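Local structure of putative lipoprotein YcdA (Bacillus subtilis subsp. subtilis str. 168, 4R4G) at residues D13-K18 with V45-T50; V22-P27 with L137-K142; D37-K42 with V102-Q107; K241-S246 with E281-L286. The protein is a putative membrane-attached lipoprotein of unknown function, with an Ig-like N-terminal domain joined by a kinked helix to a second, mixed alpha and beta domain. All blocks are in the same frame, centred on the assembly; numbering follows the deposited sequence.

Contact 1 of 4, residues D13-K18 with V45-T50; sequences DIAQVK and VAVKNT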
loop_
_atom_site.group_PDB
_atom_site.type_symbol
_atom_site.label_atom_id
_atom_site.label_comp_id
_atom_site.label_asym_id
_atom_site.label_seq_id
_atom_site.Cartn_x
_atom_site.Cartn_y
_atom_site.Cartn_z
ATOM N N ASP A 13 -39.465 2.042 20.451
ATOM C CA ASP A 13 -39.918 1.367 21.662
ATOM C C ASP A 13 -39.377 -0.080 21.753
ATOM O O ASP A 13 -39.333 -0.633 22.861
ATOM C CB ASP A 13 -41.471 1.391 21.757
ATOM C CG ASP A 13 -42.260 0.909 20.535
ATOM O OD1 ASP A 13 -41.747 1.056 19.382
ATOM O OD2 ASP A 13 -43.414 0.451 20.718
ATOM N N ILE A 14 -38.931 -0.669 20.609
ATOM C CA ILE A 14 -38.468 -2.058 20.587
ATOM C C ILE A 14 -36.933 -2.209 20.501
ATOM O O ILE A 14 -36.432 -3.242 20.943
ATOM C CB ILE A 14 -39.188 -2.921 19.520
ATOM C CG1 ILE A 14 -38.720 -2.646 18.103
ATOM C CG2 ILE A 14 -40.721 -2.864 19.659
ATOM C CD1 ILE A 14 -39.005 -3.780 17.260
ATOM N N ALA A 15 -36.187 -1.207 19.989
ATOM C CA ALA A 15 -34.719 -1.290 19.937
ATOM C C ALA A 15 -34.051 0.080 20.040
ATOM O O ALA A 15 -34.668 1.092 19.711
ATOM C CB ALA A 15 -34.268 -1.985 18.662
ATOM N N GLN A 16 -32.790 0.108 20.514
ATOM C CA GLN A 16 -31.989 1.325 20.618
ATOM C C GLN A 16 -30.687 1.127 19.854
ATOM O O GLN A 16 -29.944 0.180 20.131
ATOM C CB GLN A 16 -31.719 1.738 22.079
ATOM C CG GLN A 16 -30.918 3.050 22.194
ATOM C CD GLN A 16 -30.225 3.263 23.518
ATOM O OE1 GLN A 16 -30.532 4.210 24.256
ATOM N NE2 GLN A 16 -29.240 2.422 23.824
ATOM N N VAL A 17 -30.410 2.016 18.890
ATOM C CA VAL A 17 -29.205 1.902 18.081
ATOM C C VAL A 17 -28.278 3.066 18.387
ATOM O O VAL A 17 -28.711 4.215 18.438
ATOM C CB VAL A 17 -29.537 1.802 16.570
ATOM C CG1 VAL A 17 -28.289 1.549 15.733
ATOM C CG2 VAL A 17 -30.572 0.719 16.315
ATOM N N LYS A 18 -27.006 2.748 18.596
ATOM C CA LYS A 18 -25.957 3.713 18.864
ATOM C C LYS A 18 -24.869 3.519 17.844
ATOM O O LYS A 18 -24.426 2.389 17.645
ATOM C CB LYS A 18 -25.383 3.541 20.293
ATOM C CG LYS A 18 -26.428 3.317 21.400
ATOM C CD LYS A 18 -25.823 3.373 22.809
ATOM C CE LYS A 18 -25.974 2.070 23.556
ATOM N NZ LYS A 18 -26.285 2.293 24.992
ATOM N N VAL A 45 -21.662 -0.201 15.231
ATOM C CA VAL A 45 -22.944 0.051 15.862
ATOM C C VAL A 45 -23.104 -0.843 17.079
ATOM O O VAL A 45 -22.390 -1.837 17.218
ATOM C CB VAL A 45 -24.155 -0.128 14.881
ATOM C CG1 VAL A 45 -24.096 0.860 13.716
ATOM C CG2 VAL A 45 -24.287 -1.573 14.385
ATOM N N ALA A 46 -24.083 -0.496 17.925
ATOM C CA ALA A 46 -24.519 -1.220 19.107
ATOM C C ALA A 46 -26.013 -1.203 19.117
ATOM O O ALA A 46 -26.604 -0.138 18.920
ATOM C CB ALA A 46 -23.967 -0.574 20.358
ATOM N N VAL A 47 -26.639 -2.378 19.259
ATOM C CA VAL A 47 -28.100 -2.471 19.257
ATOM C C VAL A 47 -28.561 -3.039 20.602
ATOM O O VAL A 47 -28.281 -4.196 20.908
ATOM C CB VAL A 47 -28.677 -3.271 18.045
ATOM C CG1 VAL A 47 -30.205 -3.170 17.989
ATOM C CG2 VAL A 47 -28.076 -2.788 16.732
ATOM N N LYS A 48 -29.246 -2.204 21.406
ATOM C CA LYS A 48 -29.821 -2.566 22.715
ATOM C C LYS A 48 -31.294 -2.935 22.539
ATOM O O LYS A 48 -32.029 -2.183 21.889
ATOM C CB LYS A 48 -29.663 -1.395 23.718
ATOM C CG LYS A 48 -30.053 -1.729 25.161
ATOM C CD LYS A 48 -29.157 -1.042 26.207
ATOM C CE LYS A 48 -29.577 -1.410 27.616
ATOM N NZ LYS A 48 -28.569 -1.019 28.634
ATOM N N ASN A 49 -31.726 -4.090 23.082
ATOM C CA ASN A 49 -33.134 -4.500 22.993
ATOM C C ASN A 49 -33.899 -3.753 24.087
ATOM O O ASN A 49 -33.777 -4.110 25.259
ATOM C CB ASN A 49 -33.292 -6.035 23.109
ATOM C CG ASN A 49 -34.711 -6.587 23.016
ATOM O OD1 ASN A 49 -35.715 -5.865 22.939
ATOM N ND2 ASN A 49 -34.827 -7.906 23.036
ATOM N N THR A 50 -34.650 -2.689 23.717
ATOM C CA THR A 50 -35.412 -1.895 24.693
ATOM C C THR A 50 -36.801 -2.506 24.963
ATOM O O THR A 50 -37.500 -2.044 25.870
ATOM C CB THR A 50 -35.529 -0.411 24.279
ATOM O OG1 THR A 50 -36.047 -0.294 22.958
ATOM C CG2 THR A 50 -34.223 0.348 24.427
#

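Contact 2 of 4, residues V22-P27 with L137-K142; sequences VSYTLP and LATADK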
loop_
_atom_site.group_PDB
_atom_site.type_symbol
_atom_site.label_atom_id
_atom_site.label_comp_id
_atom_site.label_asym_id
_atom_site.label_seq_id
_atom_site.Cartn_x
_atom_site.Cartn_y
_atom_site.Cartn_z
ATOM N N VAL A 22 -17.334 5.725 12.891
ATOM C CA VAL A 22 -17.513 5.837 11.431
ATOM C C VAL A 22 -16.162 6.154 10.792
ATOM O O VAL A 22 -15.572 7.208 11.060
ATOM C CB VAL A 22 -18.594 6.864 10.981
ATOM C CG1 VAL A 22 -18.637 6.998 9.466
ATOM C CG2 VAL A 22 -19.982 6.495 11.503
ATOM N N SER A 23 -15.685 5.267 9.920
ATOM C CA SER A 23 -14.418 5.478 9.244
ATOM C C SER A 23 -14.444 4.939 7.834
ATOM O O SER A 23 -15.279 4.099 7.500
ATOM C CB SER A 23 -13.289 4.812 10.023
ATOM O OG SER A 23 -13.451 3.407 10.070
ATOM N N TYR A 24 -13.530 5.440 7.005
ATOM C CA TYR A 24 -13.308 4.970 5.643
ATOM C C TYR A 24 -12.266 3.874 5.690
ATOM O O TYR A 24 -11.283 3.956 6.459
ATOM C CB TYR A 24 -12.836 6.103 4.719
ATOM C CG TYR A 24 -13.863 7.172 4.438
ATOM C CD1 TYR A 24 -14.978 6.904 3.643
ATOM C CD2 TYR A 24 -13.676 8.478 4.880
ATOM C CE1 TYR A 24 -15.904 7.902 3.337
ATOM C CE2 TYR A 24 -14.597 9.485 4.579
ATOM C CZ TYR A 24 -15.714 9.189 3.812
ATOM O OH TYR A 24 -16.621 10.168 3.506
ATOM N N THR A 25 -12.493 2.828 4.903
ATOM C CA THR A 25 -11.559 1.713 4.815
ATOM C C THR A 25 -11.364 1.361 3.344
ATOM O O THR A 25 -12.134 1.788 2.467
ATOM C CB THR A 25 -12.020 0.480 5.646
ATOM O OG1 THR A 25 -13.273 -0.024 5.160
ATOM C CG2 THR A 25 -12.085 0.744 7.156
ATOM N N LEU A 26 -10.298 0.619 3.077
ATOM C CA LEU A 26 -10.043 0.138 1.740
ATOM C C LEU A 26 -10.787 -1.152 1.633
ATOM O O LEU A 26 -10.815 -1.882 2.632
ATOM C CB LEU A 26 -8.540 -0.087 1.488
ATOM C CG LEU A 26 -7.651 1.116 1.226
ATOM C CD1 LEU A 26 -6.232 0.671 1.199
ATOM C CD2 LEU A 26 -7.981 1.793 -0.102
ATOM N N PRO A 27 -11.325 -1.512 0.454
ATOM C CA PRO A 27 -12.017 -2.802 0.341
ATOM C C PRO A 27 -11.125 -4.030 0.613
ATOM O O PRO A 27 -9.892 -3.937 0.721
ATOM C CB PRO A 27 -12.527 -2.796 -1.103
ATOM C CG PRO A 27 -11.747 -1.758 -1.807
ATOM C CD PRO A 27 -11.381 -0.747 -0.811
ATOM N N LEU A 137 -13.008 12.030 7.476
ATOM C CA LEU A 137 -12.117 12.203 6.318
ATOM C C LEU A 137 -10.648 11.859 6.645
ATOM O O LEU A 137 -9.896 11.450 5.751
ATOM C CB LEU A 137 -12.195 13.646 5.798
ATOM C CG LEU A 137 -13.339 13.998 4.865
ATOM C CD1 LEU A 137 -13.417 15.473 4.689
ATOM C CD2 LEU A 137 -13.143 13.375 3.500
ATOM N N ALA A 138 -10.255 12.040 7.925
ATOM C CA ALA A 138 -8.913 11.758 8.443
ATOM C C ALA A 138 -8.537 10.293 8.218
ATOM O O ALA A 138 -7.413 9.984 7.796
ATOM C CB ALA A 138 -8.854 12.087 9.934
ATOM N N THR A 139 -9.513 9.404 8.469
ATOM C CA THR A 139 -9.393 7.959 8.365
ATOM C C THR A 139 -9.033 7.560 6.923
ATOM O O THR A 139 -8.225 6.651 6.755
ATOM C CB THR A 139 -10.668 7.295 8.894
ATOM O OG1 THR A 139 -11.758 7.597 8.028
ATOM C CG2 THR A 139 -11.018 7.738 10.323
ATOM N N ALA A 140 -9.560 8.287 5.904
ATOM C CA ALA A 140 -9.307 8.032 4.473
ATOM C C ALA A 140 -7.863 8.348 4.028
ATOM O O ALA A 140 -7.360 7.773 3.043
ATOM C CB ALA A 140 -10.274 8.838 3.625
ATOM N N ASP A 141 -7.228 9.289 4.749
ATOM C CA ASP A 141 -5.870 9.786 4.512
ATOM C C ASP A 141 -4.807 8.782 4.999
ATOM O O ASP A 141 -3.824 8.549 4.284
ATOM C CB ASP A 141 -5.685 11.161 5.186
ATOM C CG ASP A 141 -6.592 12.255 4.632
ATOM O OD1 ASP A 141 -7.037 12.130 3.449
ATOM O OD2 ASP A 141 -6.846 13.249 5.369
ATOM N N LYS A 142 -5.038 8.162 6.181
ATOM C CA LYS A 142 -4.185 7.141 6.806
ATOM C C LYS A 142 -4.101 5.846 5.972
ATOM O O LYS A 142 -3.286 4.965 6.274
ATOM C CB LYS A 142 -4.732 6.794 8.209
ATOM C CG LYS A 142 -3.925 7.359 9.358
ATOM C CD LYS A 142 -3.746 6.329 10.476
ATOM C CE LYS A 142 -2.820 6.807 11.583
ATOM N NZ LYS A 142 -1.376 6.809 11.182
#

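Contact 3 of 4, residues D37-K42 with V102-Q107; sequences DQLVLK and VDKGKQ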
loop_
_atom_site.group_PDB
_atom_site.type_symbol
_atom_site.label_atom_id
_atom_site.label_comp_id
_atom_site.label_asym_id
_atom_site.label_seq_id
_atom_site.Cartn_x
_atom_site.Cartn_y
_atom_site.Cartn_z
ATOM N N ASP A 37 -11.883 3.757 -7.249
ATOM C CA ASP A 37 -12.157 5.093 -6.751
ATOM C C ASP A 37 -13.137 5.083 -5.562
ATOM O O ASP A 37 -13.424 6.143 -4.993
ATOM C CB ASP A 37 -12.687 5.943 -7.905
ATOM C CG ASP A 37 -11.691 6.038 -9.047
ATOM O OD1 ASP A 37 -10.493 6.365 -8.779
ATOM O OD2 ASP A 37 -12.087 5.760 -10.202
ATOM N N GLN A 38 -13.620 3.891 -5.165
ATOM C CA GLN A 38 -14.543 3.773 -4.040
ATOM C C GLN A 38 -13.837 3.290 -2.807
ATOM O O GLN A 38 -12.762 2.678 -2.888
ATOM C CB GLN A 38 -15.723 2.850 -4.359
ATOM C CG GLN A 38 -16.769 3.546 -5.188
ATOM C CD GLN A 38 -17.881 2.650 -5.642
ATOM O OE1 GLN A 38 -17.678 1.485 -6.004
ATOM N NE2 GLN A 38 -19.088 3.198 -5.682
ATOM N N LEU A 39 -14.457 3.584 -1.654
ATOM C CA LEU A 39 -14.007 3.173 -0.335
ATOM C C LEU A 39 -15.093 2.334 0.301
ATOM O O LEU A 39 -16.155 2.113 -0.298
ATOM C CB LEU A 39 -13.670 4.394 0.541
ATOM C CG LEU A 39 -12.498 5.269 0.091
ATOM C CD1 LEU A 39 -12.339 6.458 1.011
ATOM C CD2 LEU A 39 -11.176 4.470 0.061
ATOM N N VAL A 40 -14.834 1.857 1.507
ATOM C CA VAL A 40 -15.804 1.073 2.248
ATOM C C VAL A 40 -16.036 1.820 3.539
ATOM O O VAL A 40 -15.067 2.121 4.236
ATOM C CB VAL A 40 -15.342 -0.400 2.440
ATOM C CG1 VAL A 40 -16.220 -1.141 3.452
ATOM C CG2 VAL A 40 -15.328 -1.134 1.104
ATOM N N LEU A 41 -17.298 2.178 3.832
ATOM C CA LEU A 41 -17.624 2.895 5.058
ATOM C C LEU A 41 -17.831 1.875 6.169
ATOM O O LEU A 41 -18.685 0.993 6.045
ATOM C CB LEU A 41 -18.858 3.786 4.851
ATOM C CG LEU A 41 -19.237 4.736 5.988
ATOM C CD1 LEU A 41 -18.374 5.983 5.972
ATOM C CD2 LEU A 41 -20.683 5.112 5.893
ATOM N N LYS A 42 -16.990 1.953 7.223
ATOM C CA LYS A 42 -17.050 1.051 8.381
ATOM C C LYS A 42 -17.770 1.787 9.495
ATOM O O LYS A 42 -17.255 2.776 10.028
ATOM C CB LYS A 42 -15.633 0.584 8.798
ATOM C CG LYS A 42 -15.567 -0.454 9.917
ATOM C CD LYS A 42 -14.136 -0.909 10.125
ATOM C CE LYS A 42 -13.869 -1.486 11.491
ATOM N NZ LYS A 42 -12.600 -2.273 11.517
ATOM N N VAL A 102 -19.064 2.948 -0.803
ATOM C CA VAL A 102 -19.331 4.390 -0.902
ATOM C C VAL A 102 -18.259 5.151 -1.703
ATOM O O VAL A 102 -17.091 4.763 -1.753
ATOM C CB VAL A 102 -19.445 5.048 0.517
ATOM C CG1 VAL A 102 -20.669 4.555 1.270
ATOM C CG2 VAL A 102 -18.169 4.861 1.358
ATOM N N ASP A 103 -18.679 6.286 -2.253
ATOM C CA ASP A 103 -17.862 7.304 -2.895
ATOM C C ASP A 103 -17.522 8.294 -1.759
ATOM O O ASP A 103 -18.431 8.795 -1.101
ATOM C CB ASP A 103 -18.630 7.946 -4.068
ATOM C CG ASP A 103 -18.975 6.969 -5.183
ATOM O OD1 ASP A 103 -18.055 6.550 -5.905
ATOM O OD2 ASP A 103 -20.181 6.667 -5.368
ATOM N N LYS A 104 -16.231 8.454 -1.435
ATOM C CA LYS A 104 -15.695 9.283 -0.335
ATOM C C LYS A 104 -16.320 10.678 -0.294
ATOM O O LYS A 104 -16.503 11.309 -1.345
ATOM C CB LYS A 104 -14.149 9.402 -0.483
ATOM C CG LYS A 104 -13.371 10.133 0.636
ATOM C CD LYS A 104 -11.951 10.510 0.142
ATOM C CE LYS A 104 -11.142 11.377 1.092
ATOM N NZ LYS A 104 -9.790 11.716 0.554
ATOM N N GLY A 105 -16.607 11.131 0.928
ATOM C CA GLY A 105 -17.097 12.467 1.234
ATOM C C GLY A 105 -18.511 12.790 0.811
ATOM O O GLY A 105 -18.790 13.945 0.484
ATOM N N LYS A 106 -19.434 11.811 0.856
ATOM C CA LYS A 106 -20.809 12.116 0.480
ATOM C C LYS A 106 -21.712 12.180 1.726
ATOM O O LYS A 106 -21.214 12.127 2.863
ATOM C CB LYS A 106 -21.340 11.125 -0.568
ATOM C CG LYS A 106 -20.566 11.111 -1.901
ATOM C CD LYS A 106 -20.503 12.448 -2.674
ATOM C CE LYS A 106 -19.774 12.336 -4.006
ATOM N NZ LYS A 106 -19.572 13.667 -4.665
ATOM N N GLN A 107 -23.022 12.370 1.512
ATOM C CA GLN A 107 -23.987 12.436 2.605
ATOM C C GLN A 107 -24.678 11.093 2.727
ATOM O O GLN A 107 -25.417 10.687 1.830
ATOM C CB GLN A 107 -24.977 13.591 2.415
ATOM C CG GLN A 107 -24.311 14.973 2.455
ATOM C CD GLN A 107 -23.377 15.154 3.638
ATOM O OE1 GLN A 107 -23.770 15.001 4.803
ATOM N NE2 GLN A 107 -22.106 15.454 3.359
#

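Contact 4 of 4, residues K241-S246 with E281-L286; sequences KPVDAS and EEFKKL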
loop_
_atom_site.group_PDB
_atom_site.type_symbol
_atom_site.label_atom_id
_atom_site.label_comp_id
_atom_site.label_asym_id
_atom_site.label_seq_id
_atom_site.Cartn_x
_atom_site.Cartn_y
_atom_site.Cartn_z
ATOM N N LYS A 241 7.977 2.473 -13.763
ATOM C CA LYS A 241 8.474 2.840 -15.085
ATOM C C LYS A 241 9.983 2.557 -15.034
ATOM O O LYS A 241 10.685 3.266 -14.302
ATOM C CB LYS A 241 8.149 4.324 -15.382
ATOM C CG LYS A 241 8.637 4.849 -16.742
ATOM C CD LYS A 241 8.231 6.322 -16.993
ATOM C CE LYS A 241 9.086 7.346 -16.264
ATOM N NZ LYS A 241 8.536 8.720 -16.377
ATOM N N PRO A 242 10.506 1.494 -15.682
ATOM C CA PRO A 242 11.936 1.213 -15.544
ATOM C C PRO A 242 12.832 2.024 -16.452
ATOM O O PRO A 242 12.352 2.609 -17.415
ATOM C CB PRO A 242 12.034 -0.266 -15.923
ATOM C CG PRO A 242 10.938 -0.485 -16.866
ATOM C CD PRO A 242 9.844 0.494 -16.550
ATOM N N VAL A 243 14.141 2.016 -16.162
ATOM C CA VAL A 243 15.147 2.590 -17.023
ATOM C C VAL A 243 15.306 1.521 -18.134
ATOM O O VAL A 243 15.321 0.325 -17.822
ATOM C CB VAL A 243 16.467 2.913 -16.225
ATOM C CG1 VAL A 243 17.678 3.004 -17.120
ATOM C CG2 VAL A 243 16.341 4.190 -15.408
ATOM N N ASP A 244 15.345 1.934 -19.418
ATOM C CA ASP A 244 15.542 0.988 -20.519
ATOM C C ASP A 244 17.034 0.819 -20.750
ATOM O O ASP A 244 17.657 1.646 -21.410
ATOM C CB ASP A 244 14.807 1.422 -21.804
ATOM C CG ASP A 244 14.950 0.464 -22.981
ATOM O OD1 ASP A 244 15.385 -0.691 -22.765
ATOM O OD2 ASP A 244 14.614 0.863 -24.114
ATOM N N ALA A 245 17.596 -0.253 -20.184
ATOM C CA ALA A 245 19.019 -0.583 -20.238
ATOM C C ALA A 245 19.332 -1.555 -21.368
ATOM O O ALA A 245 20.426 -2.143 -21.398
ATOM C CB ALA A 245 19.469 -1.165 -18.910
ATOM N N SER A 246 18.399 -1.674 -22.331
ATOM C CA SER A 246 18.546 -2.560 -23.482
ATOM C C SER A 246 19.826 -2.276 -24.229
ATOM O O SER A 246 20.519 -3.219 -24.610
ATOM C CB SER A 246 17.344 -2.456 -24.419
ATOM O OG SER A 246 17.070 -1.118 -24.802
ATOM N N GLU A 281 28.562 6.143 -15.991
ATOM C CA GLU A 281 28.376 7.305 -16.849
ATOM C C GLU A 281 27.461 6.986 -18.023
ATOM O O GLU A 281 26.669 7.849 -18.421
ATOM C CB GLU A 281 29.742 7.867 -17.289
ATOM C CG GLU A 281 30.711 8.176 -16.127
ATOM C CD GLU A 281 30.166 8.714 -14.800
ATOM O OE1 GLU A 281 29.514 9.786 -14.803
ATOM O OE2 GLU A 281 30.405 8.068 -13.751
ATOM N N GLU A 282 27.487 5.729 -18.495
ATOM C CA GLU A 282 26.633 5.268 -19.588
ATOM C C GLU A 282 25.229 4.936 -19.088
ATOM O O GLU A 282 24.264 5.221 -19.796
ATOM C CB GLU A 282 27.252 4.069 -20.316
ATOM C CG GLU A 282 28.439 4.431 -21.185
ATOM C CD GLU A 282 28.235 5.530 -22.216
ATOM O OE1 GLU A 282 27.241 5.487 -22.982
ATOM O OE2 GLU A 282 29.114 6.419 -22.280
ATOM N N PHE A 283 25.104 4.348 -17.877
ATOM C CA PHE A 283 23.799 4.056 -17.265
ATOM C C PHE A 283 23.008 5.355 -17.058
ATOM O O PHE A 283 21.831 5.410 -17.378
ATOM C CB PHE A 283 23.969 3.323 -15.919
ATOM C CG PHE A 283 22.658 2.843 -15.338
ATOM C CD1 PHE A 283 21.852 3.698 -14.589
ATOM C CD2 PHE A 283 22.205 1.550 -15.577
ATOM C CE1 PHE A 283 20.625 3.270 -14.089
ATOM C CE2 PHE A 283 20.981 1.116 -15.055
ATOM C CZ PHE A 283 20.203 1.978 -14.309
ATOM N N LYS A 284 23.660 6.390 -16.519
ATOM C CA LYS A 284 23.112 7.728 -16.285
ATOM C C LYS A 284 22.588 8.371 -17.588
ATOM O O LYS A 284 21.821 9.324 -17.511
ATOM C CB LYS A 284 24.192 8.644 -15.672
ATOM C CG LYS A 284 24.418 8.530 -14.155
ATOM C CD LYS A 284 25.674 9.364 -13.788
ATOM C CE LYS A 284 26.223 9.125 -12.403
ATOM N NZ LYS A 284 27.509 9.842 -12.201
ATOM N N LYS A 285 23.004 7.871 -18.768
ATOM C CA LYS A 285 22.590 8.358 -20.091
ATOM C C LYS A 285 21.280 7.720 -20.585
ATOM O O LYS A 285 20.725 8.192 -21.580
ATOM C CB LYS A 285 23.659 8.041 -21.123
ATOM C CG LYS A 285 24.924 8.862 -21.040
ATOM C CD LYS A 285 25.704 8.634 -22.310
ATOM C CE LYS A 285 27.130 9.009 -22.143
ATOM N NZ LYS A 285 27.902 8.650 -23.348
ATOM N N LEU A 286 20.825 6.609 -19.951
ATOM C CA LEU A 286 19.652 5.873 -20.401
ATOM C C LEU A 286 18.352 6.523 -19.959
ATOM O O LEU A 286 18.271 7.070 -18.860
ATOM C CB LEU A 286 19.662 4.431 -19.891
ATOM C CG LEU A 286 20.897 3.584 -19.966
ATOM C CD1 LEU A 286 20.788 2.443 -18.963
ATOM C CD2 LEU A 286 21.128 3.038 -21.351
#

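Contact 1 of 4, residues D13-K18 with V45-T50
Thr50, Lys18 and Gln16 bury the most surface where strand 16-25 runs antiparallel to strand 39-48 in the Ig-like domain. Thr50 reaches back toward 13-16: its OG1, set between the backbone N and the carbonyl carbon (chi1 53°), comes beside the Ile14-Ala15 peptide, while its methyl CG2 packs on CB of Gln16 at 3.7 Å. Threonine suits the place by offering a methyl and a hydroxyl on one short branch. Thr50 N makes only a weak bond to Ile14 O. Gln16 pairs with Lys48, Gln16 N giving its hydrogen to Lys48 O over 2.8 Å and Gln16 O accepting from Lys48 N. Their side chains lie side by side and point the same way, as cross-strand neighbours on one face do. Lys18 repeats the pattern opposite Ala46: Lys18 N meets Ala46 O at 2.9 Å. The small Ala46 suits this place beside a long lysine, with CB of Lys18 and CB of Ala46 4.4 Å apart. The other face carries Val17 and Val47, touching through CG2 of Val17 and CG1 of Val47 at 4.2 Å and resting on Tyr112 of the second sheet. The chemistry is thus two-sided: the valine face looks into the sandwich, and the glutamine and lysine face, partly open to solvent, probably tolerates Lys18 NZ and Lys48 NZ at 5.4 Å because water can screen their like charges.

Contact 2 of 4, residues V22-P27 with L137-K142
Tyr24 meets Thr139 and Ala140 where the Ig-like beta-sandwich touches helix 134-141, which is probably part of the kinked helical link to the C-terminal domain. Strand 22-25 and helix segment 137-141 run in nearly the same direction, their axes 26° apart and 6.2 Å distant at closest approach. The polar part across the contact is a single hydrogen bond. Tyr24 N, a strand N-H, points straight at Thr139 OG1 over 3.0 Å. The same hydroxyl is also bonded to Ile136 O, one turn back in the helix, and threonine suits the position because its hydroxyl serves strand and helix together. The phenol OH of Tyr24 is held by Gly105 N and Gly131 O, which fixes the far end of the ring. The remaining contacts are apolar. CG2 of Thr139 lies 3.7 Å from CB of Ser23, and the side chain of Tyr24 crosses that of Thr139 at about a right angle. Leu137 CA stands at the ring edge, near its plane, 4.1 Å from CE2 of Tyr24, and Leu137 CD2 approaches the same carbon. The small Ala140 suits a place so close to the ring, its CB lying 3.6 Å from CD2 of Tyr24.

Contact 3 of 4, residues D37-K42 with V102-Q107
Gln38 lies across the carbonyl of Val102 and the carboxylate of Asp103, and its contacts change from one atom to the next. CB sits 3.5 Å from Val102 O. Beyond it CG, anti to the carbonyl carbon (chi1 -79°), comes 3.3 Å from Asp103 OD1. The extended chain then carries CD past the same oxygen, and NE2 ends 3.5 Å from Asp103 OD1, with the amide and carboxylate planes 37° apart. The other tip atom, OE1, accepts a hydrogen bond from Ser35 N. An alanine here would keep the touch of CB but would probably leave Ser35 N without this acceptor and uncover one side of the Asp103 carboxylate. Next to it the backbones form a hydrogen-bonded antiparallel pair between strand 39-48 and strand 93-102, an outermost strand of one sheet of the Ig-like sandwich, before the chain leaves for strand 107-112 in the other sheet. Leu39 N binds Val102 O at 2.9 Å, and Val102 N binds Leu39 O at 3.1 Å. Val102, a buried beta-branched residue apt for a strand, puts CG2 against CB of Leu41 at 3.7 Å, and Leu64 of the facing sheet touches both side chains. Beyond the pair, Leu39 and Lys104 lie side by side, pointing the same way: CD1 of Leu39 rests 3.8 Å from CB of Lys104, so that the first carbons of the lysine pack on one methyl of the leucine.

Contact 4 of 4, residues K241-S246 with E281-L286
A type I beta turn from Phe283 to Leu286 lies at the C-terminal end of helix 268-283 in the mixed alpha and beta C-terminal domain, and it sets Leu286 against Val243 and Ala245 at the end of strand 233-244. The turn is closed by Leu286 N bonding to Phe283 O over 3.0 Å. Across the contact the packing is apolar, and the side chains of Val243 and Leu286 cross at about a right angle. CG1 of Val243 touches both CB of Leu286 and its branch CD1, the latter at 3.7 Å. That same CD1 lies 3.8 Å from CB of Ala245, a place where a small side chain fits, while the other branch, CD2, lies 3.7 Å from Asp244 O. The ring of Phe283 joins in through its tip: CG is anti to the backbone N (chi1 -173°), and CZ comes to 3.9 Å from CG1 of Val243. An alanine in place of Leu286 would retain CB but would probably open a gap beside Val243 and Ala245, where CD1 had packed, and beside Asp244 O, where CD2 lay. CB of Asp244 leads away from 281-286, and its OD1 forms an Asx turn, taking both Ser246 N and Ser246 OG from one face of the carboxylate plane, the hydroxyl at 2.7 Å. On the helical side Lys285 NZ forms a salt bridge with Glu282 OE2 at 2.8 Å. Around this small core, helix 203-219 lays Leu216 on both Val243 and Phe283, helix 248-260 meets Phe283 through Leu248, and Ile324 of strand 324-325 touches Ala245 and Phe283.

Overall arrangement
Contacts 1, 2 and 3 belong to the N-terminal Ig-like domain or its border, and contact 4 to the C-terminal domain. Contacts 1 and 3 take opposite ends of strand 39-48, with centres about 25 Å apart; contacts 1 and 2 likewise share strand 16-25. Contacts 2 and 3 lie side by side, about 9 Å between centres, touching through Tyr24 and Gly105 and through the strand pairing of Thr25 with Val40. Along the chain contact 3 is nested within the loop that contact 2 closes, and contact 4 follows later. Its centre is about 64 Å from that of contact 1, on the opposite side of the chain's centre, as expected for an elongated two-domain protein.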